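Local coordinates for protein URE2 (Lodderomyces elongisporus NRRL YB-4239, PDB 4EXJ), which is of unknown function but, as a glutathione S-transferase-like protein, may bind glutathione or take part in transcription regulation, at residues Met3-Gly9 with Pro27-Phe33; Pro55-Asp59 with Ile71-Ile75; Val19-Leu23 with Val208-Glu214. All blocks are in the same frame, centred on the assembly; numbering follows the deposited sequence.

Contact 1: residues Met3-Gly9 with Pro27-Phe33; sequences MAILYTG and PIKVHMF
Tyr7 and His31, paired across two parallel strands, meet through different first torsions: the tyrosine CG stands anti to its carbonyl carbon (chi1 -65°), whereas the imidazole is swung anti to the peptide nitrogen (chi1 -173°). The phenol rim thereby comes over one face of the imidazole, Tyr7 CE1 lying 3.8 Å from His31 CG, with the two planes inclined at 49°. Ile5 CG2 lies over one face of the tyrosine ring, toward its rim; Phe33 CE2 touches Tyr7 CB, outside the ring.

The backbones are laced by five hydrogen bonds in the usual parallel pattern, in which Leu6 and Thr8 use both N and O while Lys29 and His31 do the same from the other strand. Leu6 N to Lys29 O and Lys29 N to Ala4 O both measure 2.7 Å, the former nearly in line with its carbonyl. Beyond the last direct bond, at the N-terminal end, a water links the strands: it accepts from Ala4 N and donates to Pro27 O at 2.8 Å. There the extended Met3 chain runs across Lys29 at about a right angle, bringing Met3 SD to 3.5 Å from Lys29 CE.

On the other face of the sheet, Leu6 CB rests on Ile28 CG2 at 3.8 Å, and the doubly bent Met32 chain curls back so that its CE touches Thr8 CG2.

These are the two parallel strands of the beta-alpha-beta unit whose crossover helix is 15-23, in a thioredoxin-like GST domain. Helix 15-23 packs on Leu6, Val30 and Met32, helix 68-79 on Ala4 and Ile28, and helix 43-48 on Tyr7 from the other face, while strand 56-58 bonds to the far side of strand 4-8.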
# COMPACT_ATOMS: atom_id res chain seq x y z
N MET B 3 -8.75 4.45 27.23
CA MET B 3 -7.52 4.97 26.63
C MET B 3 -7.13 4.10 25.44
O MET B 3 -7.29 2.89 25.47
CB MET B 3 -6.38 5.01 27.65
CG MET B 3 -5.26 5.95 27.26
SD MET B 3 -3.92 6.01 28.45
CE MET B 3 -3.03 7.47 27.89
N ALA B 4 -6.62 4.74 24.40
CA ALA B 4 -6.21 4.02 23.20
C ALA B 4 -5.02 3.10 23.48
O ALA B 4 -4.13 3.45 24.27
CB ALA B 4 -5.89 5.00 22.07
N ILE B 5 -5.00 1.94 22.82
CA ILE B 5 -3.92 0.97 22.97
C ILE B 5 -3.30 0.63 21.61
O ILE B 5 -3.99 0.16 20.71
CB ILE B 5 -4.42 -0.37 23.53
CG1 ILE B 5 -5.25 -0.17 24.80
CG2 ILE B 5 -3.24 -1.33 23.73
CD1 ILE B 5 -5.93 -1.45 25.27
N LEU B 6 -1.99 0.81 21.50
CA LEU B 6 -1.27 0.38 20.31
C LEU B 6 -0.61 -0.97 20.56
O LEU B 6 0.33 -1.09 21.36
CB LEU B 6 -0.22 1.42 19.92
CG LEU B 6 0.65 1.03 18.71
CD1 LEU B 6 -0.16 1.09 17.42
CD2 LEU B 6 1.79 2.02 18.65
N TYR B 7 -1.12 -2.00 19.90
CA TYR B 7 -0.50 -3.32 19.93
C TYR B 7 0.50 -3.35 18.79
O TYR B 7 0.14 -3.15 17.63
CB TYR B 7 -1.52 -4.43 19.75
CG TYR B 7 -2.52 -4.51 20.88
CD1 TYR B 7 -2.20 -5.20 22.05
CD2 TYR B 7 -3.76 -3.89 20.80
CE1 TYR B 7 -3.09 -5.29 23.10
CE2 TYR B 7 -4.67 -3.98 21.86
CZ TYR B 7 -4.32 -4.68 23.00
OH TYR B 7 -5.19 -4.78 24.06
N THR B 8 1.76 -3.57 19.11
CA THR B 8 2.76 -3.51 18.06
C THR B 8 3.99 -4.36 18.37
O THR B 8 4.06 -4.99 19.43
CB THR B 8 3.14 -2.04 17.75
OG1 THR B 8 3.92 -1.99 16.54
CG2 THR B 8 3.91 -1.40 18.89
N GLY B 9 4.94 -4.36 17.45
CA GLY B 9 6.17 -5.14 17.59
C GLY B 9 7.30 -4.28 17.08
O GLY B 9 7.06 -3.30 16.40
N PRO B 27 -2.00 10.28 24.12
CA PRO B 27 -2.52 9.44 25.18
C PRO B 27 -2.78 8.04 24.65
O PRO B 27 -3.93 7.60 24.55
CB PRO B 27 -3.83 10.14 25.56
CG PRO B 27 -4.26 10.84 24.31
CD PRO B 27 -2.98 11.28 23.65
N ILE B 28 -1.71 7.36 24.27
CA ILE B 28 -1.81 6.03 23.69
C ILE B 28 -0.96 5.06 24.49
O ILE B 28 0.24 5.25 24.62
CB ILE B 28 -1.27 6.02 22.24
CG1 ILE B 28 -2.03 7.02 21.36
CG2 ILE B 28 -1.32 4.60 21.66
CD1 ILE B 28 -1.62 6.99 19.91
N LYS B 29 -1.59 4.02 25.03
CA LYS B 29 -0.83 3.01 25.75
C LYS B 29 -0.19 2.06 24.77
O LYS B 29 -0.85 1.59 23.85
CB LYS B 29 -1.73 2.25 26.73
CG LYS B 29 -2.01 3.04 28.00
CD LYS B 29 -2.91 2.27 28.96
CE LYS B 29 -3.14 3.07 30.24
NZ LYS B 29 -4.05 2.36 31.18
N VAL B 30 1.09 1.78 24.96
CA VAL B 30 1.81 0.87 24.06
C VAL B 30 1.96 -0.54 24.62
O VAL B 30 2.53 -0.74 25.69
CB VAL B 30 3.20 1.41 23.69
CG1 VAL B 30 3.93 0.42 22.77
CG2 VAL B 30 3.09 2.76 23.03
N HIS B 31 1.43 -1.52 23.88
CA HIS B 31 1.62 -2.91 24.23
C HIS B 31 2.61 -3.52 23.27
O HIS B 31 2.24 -3.97 22.18
CB HIS B 31 0.29 -3.66 24.17
CG HIS B 31 0.35 -5.06 24.67
ND1 HIS B 31 0.90 -6.09 23.93
CD2 HIS B 31 -0.08 -5.62 25.82
CE1 HIS B 31 0.81 -7.22 24.61
NE2 HIS B 31 0.22 -6.96 25.77
N MET B 32 3.89 -3.51 23.65
CA MET B 32 4.96 -4.03 22.80
C MET B 32 5.12 -5.55 22.93
O MET B 32 5.47 -6.06 24.00
CB MET B 32 6.28 -3.29 23.10
CG MET B 32 7.47 -3.73 22.26
SD MET B 32 7.34 -3.28 20.51
CE MET B 32 7.59 -1.51 20.57
N PHE B 33 4.83 -6.27 21.85
CA PHE B 33 5.02 -7.72 21.83
C PHE B 33 6.50 -8.06 21.80
O PHE B 33 7.29 -7.28 21.26
CB PHE B 33 4.39 -8.35 20.58
CG PHE B 33 2.87 -8.32 20.55
CD1 PHE B 33 2.12 -8.87 21.58
CD2 PHE B 33 2.20 -7.77 19.46
CE1 PHE B 33 0.72 -8.84 21.54
CE2 PHE B 33 0.82 -7.75 19.41
CZ PHE B 33 0.07 -8.29 20.45
O HOH W 1 -6.59 8.00 23.90

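Contact 2: residues Pro55-Asp59 with Ile71-Ile75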
# COMPACT_ATOMS: atom_id res chain seq x y z
N PRO B 55 0.98 -3.43 13.21
CA PRO B 55 0.37 -3.11 14.48
C PRO B 55 -1.13 -2.96 14.40
O PRO B 55 -1.66 -2.93 13.36
CB PRO B 55 0.96 -1.76 14.78
CG PRO B 55 1.16 -1.14 13.46
CD PRO B 55 1.38 -2.22 12.49
N THR B 56 -1.77 -2.86 15.55
CA THR B 56 -3.18 -2.51 15.63
C THR B 56 -3.33 -1.43 16.69
O THR B 56 -2.85 -1.58 17.81
CB THR B 56 -4.02 -3.70 16.09
OG1 THR B 56 -3.84 -4.78 15.19
CG2 THR B 56 -5.51 -3.32 16.10
N LEU B 57 -4.03 -0.35 16.35
CA LEU B 57 -4.42 0.63 17.35
C LEU B 57 -5.88 0.41 17.72
O LEU B 57 -6.74 0.49 16.85
CB LEU B 57 -4.28 2.02 16.77
CG LEU B 57 -4.62 3.15 17.73
CD1 LEU B 57 -3.65 3.18 18.91
CD2 LEU B 57 -4.58 4.46 16.97
N VAL B 58 -6.16 0.15 18.99
CA VAL B 58 -7.55 0.12 19.43
C VAL B 58 -7.87 1.53 19.94
O VAL B 58 -7.20 2.03 20.83
CB VAL B 58 -7.79 -0.93 20.52
CG1 VAL B 58 -9.23 -0.87 21.02
CG2 VAL B 58 -7.47 -2.33 19.99
N ASP B 59 -8.87 2.19 19.35
CA ASP B 59 -9.06 3.61 19.65
C ASP B 59 -9.79 3.81 20.97
O ASP B 59 -10.15 2.83 21.64
CB ASP B 59 -9.79 4.34 18.50
CG ASP B 59 -11.27 4.01 18.44
OD1 ASP B 59 -11.75 3.26 19.31
OD2 ASP B 59 -11.95 4.50 17.51
N ILE B 71 -2.68 3.77 10.20
CA ILE B 71 -2.65 4.18 11.59
C ILE B 71 -1.88 5.50 11.72
O ILE B 71 -2.27 6.35 12.50
CB ILE B 71 -2.06 3.07 12.46
CG1 ILE B 71 -2.97 1.84 12.39
CG2 ILE B 71 -1.85 3.57 13.90
CD1 ILE B 71 -2.31 0.53 12.93
N LEU B 72 -0.81 5.67 10.95
CA LEU B 72 -0.14 6.97 10.94
C LEU B 72 -1.14 8.08 10.67
O LEU B 72 -1.15 9.12 11.36
CB LEU B 72 0.99 7.01 9.89
CG LEU B 72 2.29 6.32 10.30
CD1 LEU B 72 3.31 6.34 9.15
CD2 LEU B 72 2.91 6.95 11.56
N LEU B 73 -1.96 7.89 9.64
CA LEU B 73 -2.96 8.89 9.25
C LEU B 73 -4.00 9.11 10.36
O LEU B 73 -4.38 10.26 10.66
CB LEU B 73 -3.65 8.51 7.94
CG LEU B 73 -2.75 8.71 6.72
CD1 LEU B 73 -3.17 7.87 5.51
CD2 LEU B 73 -2.75 10.22 6.38
N TYR B 74 -4.43 8.02 10.96
CA TYR B 74 -5.43 8.09 12.03
C TYR B 74 -4.89 8.84 13.24
O TYR B 74 -5.57 9.69 13.79
CB TYR B 74 -5.87 6.70 12.45
CG TYR B 74 -6.80 6.76 13.63
CD1 TYR B 74 -8.17 6.90 13.44
CD2 TYR B 74 -6.30 6.74 14.93
CE1 TYR B 74 -9.04 6.98 14.54
CE2 TYR B 74 -7.15 6.82 16.03
CZ TYR B 74 -8.51 6.94 15.82
OH TYR B 74 -9.35 7.03 16.91
N ILE B 75 -3.66 8.52 13.65
CA ILE B 75 -3.06 9.17 14.81
C ILE B 75 -2.85 10.65 14.56
O ILE B 75 -3.15 11.48 15.42
CB ILE B 75 -1.74 8.49 15.23
CG1 ILE B 75 -2.05 7.11 15.83
CG2 ILE B 75 -0.99 9.39 16.22
CD1 ILE B 75 -0.84 6.18 15.98
O HOH W 2 -11.75 6.88 16.67
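Ile71, near the start of helix 68-79, points its side chain at the sheet, its CD1 reaching past the Pro55 ring to lie 3.5 Å from Pro55 O and 3.9 Å from Pro55 CG. With CG1 anti to the carbonyl carbon (chi1 -63°), this long branch extends along the start of the strand, while the shorter branch, CG2, turns to Leu57 CB at 4.1 Å. The proline and isoleucine side chains run antiparallel alongside each other. Pro55 follows a cis peptide bond, matching the cis-proline that precedes the third strand of the thioredoxin-like fold, to which the N-terminal domain of glutathione S-transferases belongs. Helix 68-79 covers one face of the central sheet here, and strand 56-58 is one of the inner strands, bonded through its backbone to strand 4-8 and to strand 64-66.

A turn further along, Tyr74 places its ring across the Leu57 side chain at about a right angle. Leu57 CD2 is 3.5 Å from Tyr74 CD2 and nearly as close to CE2, so one methyl touches both carbons, coming at the ring obliquely. The phenol oxygen continues to the strand end, where Tyr74 OH lies 3.2 Å from Asp59 CB. It makes no direct bond to the carboxylate; a water modelled between Tyr74 OH and Asp59 OD2 lies so close to both that a bridge through it is doubtful. The other carboxylate oxygen, OD1, accepts from Lys61 N and Thr63 N, which ties Asp59 to the following turn. Trp97 of the second subunit meets the Tyr74 ring edge-to-face, placing this residue at the dimer interface.

Ile75 closes the row from the flank: its CG1 comes within 3.8 Å of Leu57 CD2, the same methyl that Tyr74 touches, and its side chain also packs on Pro17 and Leu20 of helix 15-23.

Contact 3: residues Val19-Leu23 with Val208-Glu214; sequences VLGKL and VEEILKE
Val19 packs its two methyls against separate residues of the facing helix: CG2 lies 3.8 Å from Leu212 CD2 and 4.0 Å from Ile211 CG2, while CG1 meets Val208 CG2. The contact is an interface between the two domains of a GST-type subunit, setting the first helix of the thioredoxin-like N-terminal domain against a short helix near the end of the chain. The helix segments cross at 128°, with axes 10.3 Å apart at closest approach.

Beside Val19, the side chains of Ile211 and Lys22 run antiparallel, bringing Ile211 CD1 to 3.6 Å from Lys22 CB. The apolar part of the lysine thus lies alongside the isoleucine, its CD also touching CG1 and CG2. On the other flank, Leu23 CD2 adds to the packing round Val208 CG2.

Further residues pack behind these. Leu169 of helix 163-179 packs on Val208 and Leu212, and Ile203 of helix 193-203 on Leu212. Leu23 reaches Phe85 and Phe161, and Leu20 packs on Leu72 and Ile75 of helix 68-79.

Toward the surface, the extended Lys22 chain, its CG anti to the carbonyl carbon (chi1 -64°), carries its ammonium beyond Ile211. Glu214 comes from the opposite direction to form a salt bridge whose hydrogen bond, Lys22 NZ to Glu214 OE1, is weak at 3.5 Å; Lys22 NZ is almost as near Glu214 OE2, at 3.6 Å.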
# COMPACT_ATOMS: atom_id res chain seq x y z
N VAL B 19 6.55 5.56 16.84
CA VAL B 19 7.30 6.81 16.75
C VAL B 19 6.36 8.03 16.76
O VAL B 19 6.59 8.98 17.51
CB VAL B 19 8.20 6.85 15.50
CG1 VAL B 19 8.75 8.26 15.24
CG2 VAL B 19 9.33 5.82 15.63
N LEU B 20 5.34 8.03 15.89
CA LEU B 20 4.43 9.19 15.83
C LEU B 20 3.74 9.45 17.18
O LEU B 20 3.70 10.59 17.64
CB LEU B 20 3.39 9.04 14.73
CG LEU B 20 2.40 10.21 14.66
CD1 LEU B 20 3.11 11.49 14.34
CD2 LEU B 20 1.37 9.93 13.58
N GLY B 21 3.19 8.41 17.78
CA GLY B 21 2.52 8.56 19.08
C GLY B 21 3.42 9.19 20.13
O GLY B 21 3.01 10.08 20.88
N LYS B 22 4.66 8.73 20.18
CA LYS B 22 5.63 9.29 21.13
C LYS B 22 6.03 10.73 20.82
O LYS B 22 6.15 11.55 21.73
CB LYS B 22 6.85 8.40 21.24
CG LYS B 22 6.51 7.04 21.81
CD LYS B 22 7.71 6.37 22.46
CE LYS B 22 7.27 5.45 23.59
NZ LYS B 22 8.39 5.21 24.54
N LEU B 23 6.23 11.06 19.54
CA LEU B 23 6.55 12.44 19.16
C LEU B 23 5.46 13.41 19.57
O LEU B 23 5.73 14.57 19.88
CB LEU B 23 6.79 12.57 17.65
CG LEU B 23 8.07 11.92 17.10
CD1 LEU B 23 8.12 12.13 15.59
CD2 LEU B 23 9.31 12.51 17.76
N VAL B 208 13.61 10.58 17.82
CA VAL B 208 13.32 9.45 16.92
C VAL B 208 14.30 8.31 17.12
O VAL B 208 13.89 7.17 17.28
CB VAL B 208 13.29 9.90 15.44
CG1 VAL B 208 13.30 8.68 14.49
CG2 VAL B 208 12.05 10.77 15.19
N GLU B 209 15.60 8.61 17.13
CA GLU B 209 16.59 7.55 17.24
C GLU B 209 16.51 6.82 18.57
O GLU B 209 16.55 5.58 18.61
CB GLU B 209 17.99 8.07 16.99
CG GLU B 209 18.98 6.95 16.78
CD GLU B 209 20.36 7.47 16.51
OE1 GLU B 209 20.76 8.43 17.19
OE2 GLU B 209 21.04 6.91 15.62
N GLU B 210 16.39 7.59 19.66
CA GLU B 210 16.21 7.03 21.00
C GLU B 210 15.02 6.08 21.04
O GLU B 210 15.11 4.97 21.59
CB GLU B 210 16.02 8.16 22.01
CG GLU B 210 15.69 7.71 23.42
CD GLU B 210 15.39 8.90 24.34
OE1 GLU B 210 15.91 10.01 24.09
OE2 GLU B 210 14.63 8.72 25.32
N ILE B 211 13.90 6.48 20.44
CA ILE B 211 12.70 5.64 20.44
C ILE B 211 12.96 4.30 19.75
O ILE B 211 12.61 3.24 20.27
CB ILE B 211 11.53 6.38 19.76
CG1 ILE B 211 11.09 7.57 20.63
CG2 ILE B 211 10.36 5.43 19.48
CD1 ILE B 211 10.17 8.54 19.91
N LEU B 212 13.65 4.37 18.61
CA LEU B 212 13.89 3.18 17.80
C LEU B 212 14.89 2.24 18.49
O LEU B 212 14.79 1.01 18.36
CB LEU B 212 14.38 3.58 16.41
CG LEU B 212 13.34 4.26 15.49
CD1 LEU B 212 13.96 4.73 14.19
CD2 LEU B 212 12.13 3.33 15.22
N LYS B 213 15.82 2.82 19.25
CA LYS B 213 16.82 2.03 20.00
C LYS B 213 16.24 1.23 21.17
O LYS B 213 16.88 0.31 21.66
CB LYS B 213 17.94 2.94 20.53
CG LYS B 213 18.89 3.45 19.45
CD LYS B 213 20.12 2.56 19.31
CE LYS B 213 21.11 3.13 18.29
NZ LYS B 213 21.60 4.50 18.65
N GLU B 214 15.04 1.57 21.62
CA GLU B 214 14.49 0.93 22.82
C GLU B 214 14.36 -0.59 22.72
O GLU B 214 14.44 -1.30 23.74
CB GLU B 214 13.14 1.54 23.19
CG GLU B 214 13.27 2.96 23.71
CD GLU B 214 11.93 3.59 24.04
OE1 GLU B 214 10.90 2.89 23.91
OE2 GLU B 214 11.92 4.78 24.42

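In the fold
Contacts 1 and 2 share the four-stranded sheet of the N-terminal domain: their strands 4-8 and 56-58 are neighbours, and their centres lie about 9 Å apart. Both segments of contact 1 precede those of contact 2. Contact 3 is centred about 13 Å from contact 1 and 16 Å from contact 2. Its segment 19-23 falls between the two strands of contact 1 and 208-214 comes after all the others, so these two contacts interleave, and contact 2 lies within the long loop that contact 3 closes. Leu20 packs against helix 68-79 of contact 2. Sheet, covering helices and C-terminal helix are thus joined into one two-domain subunit, whose dimer partner touches contact 2.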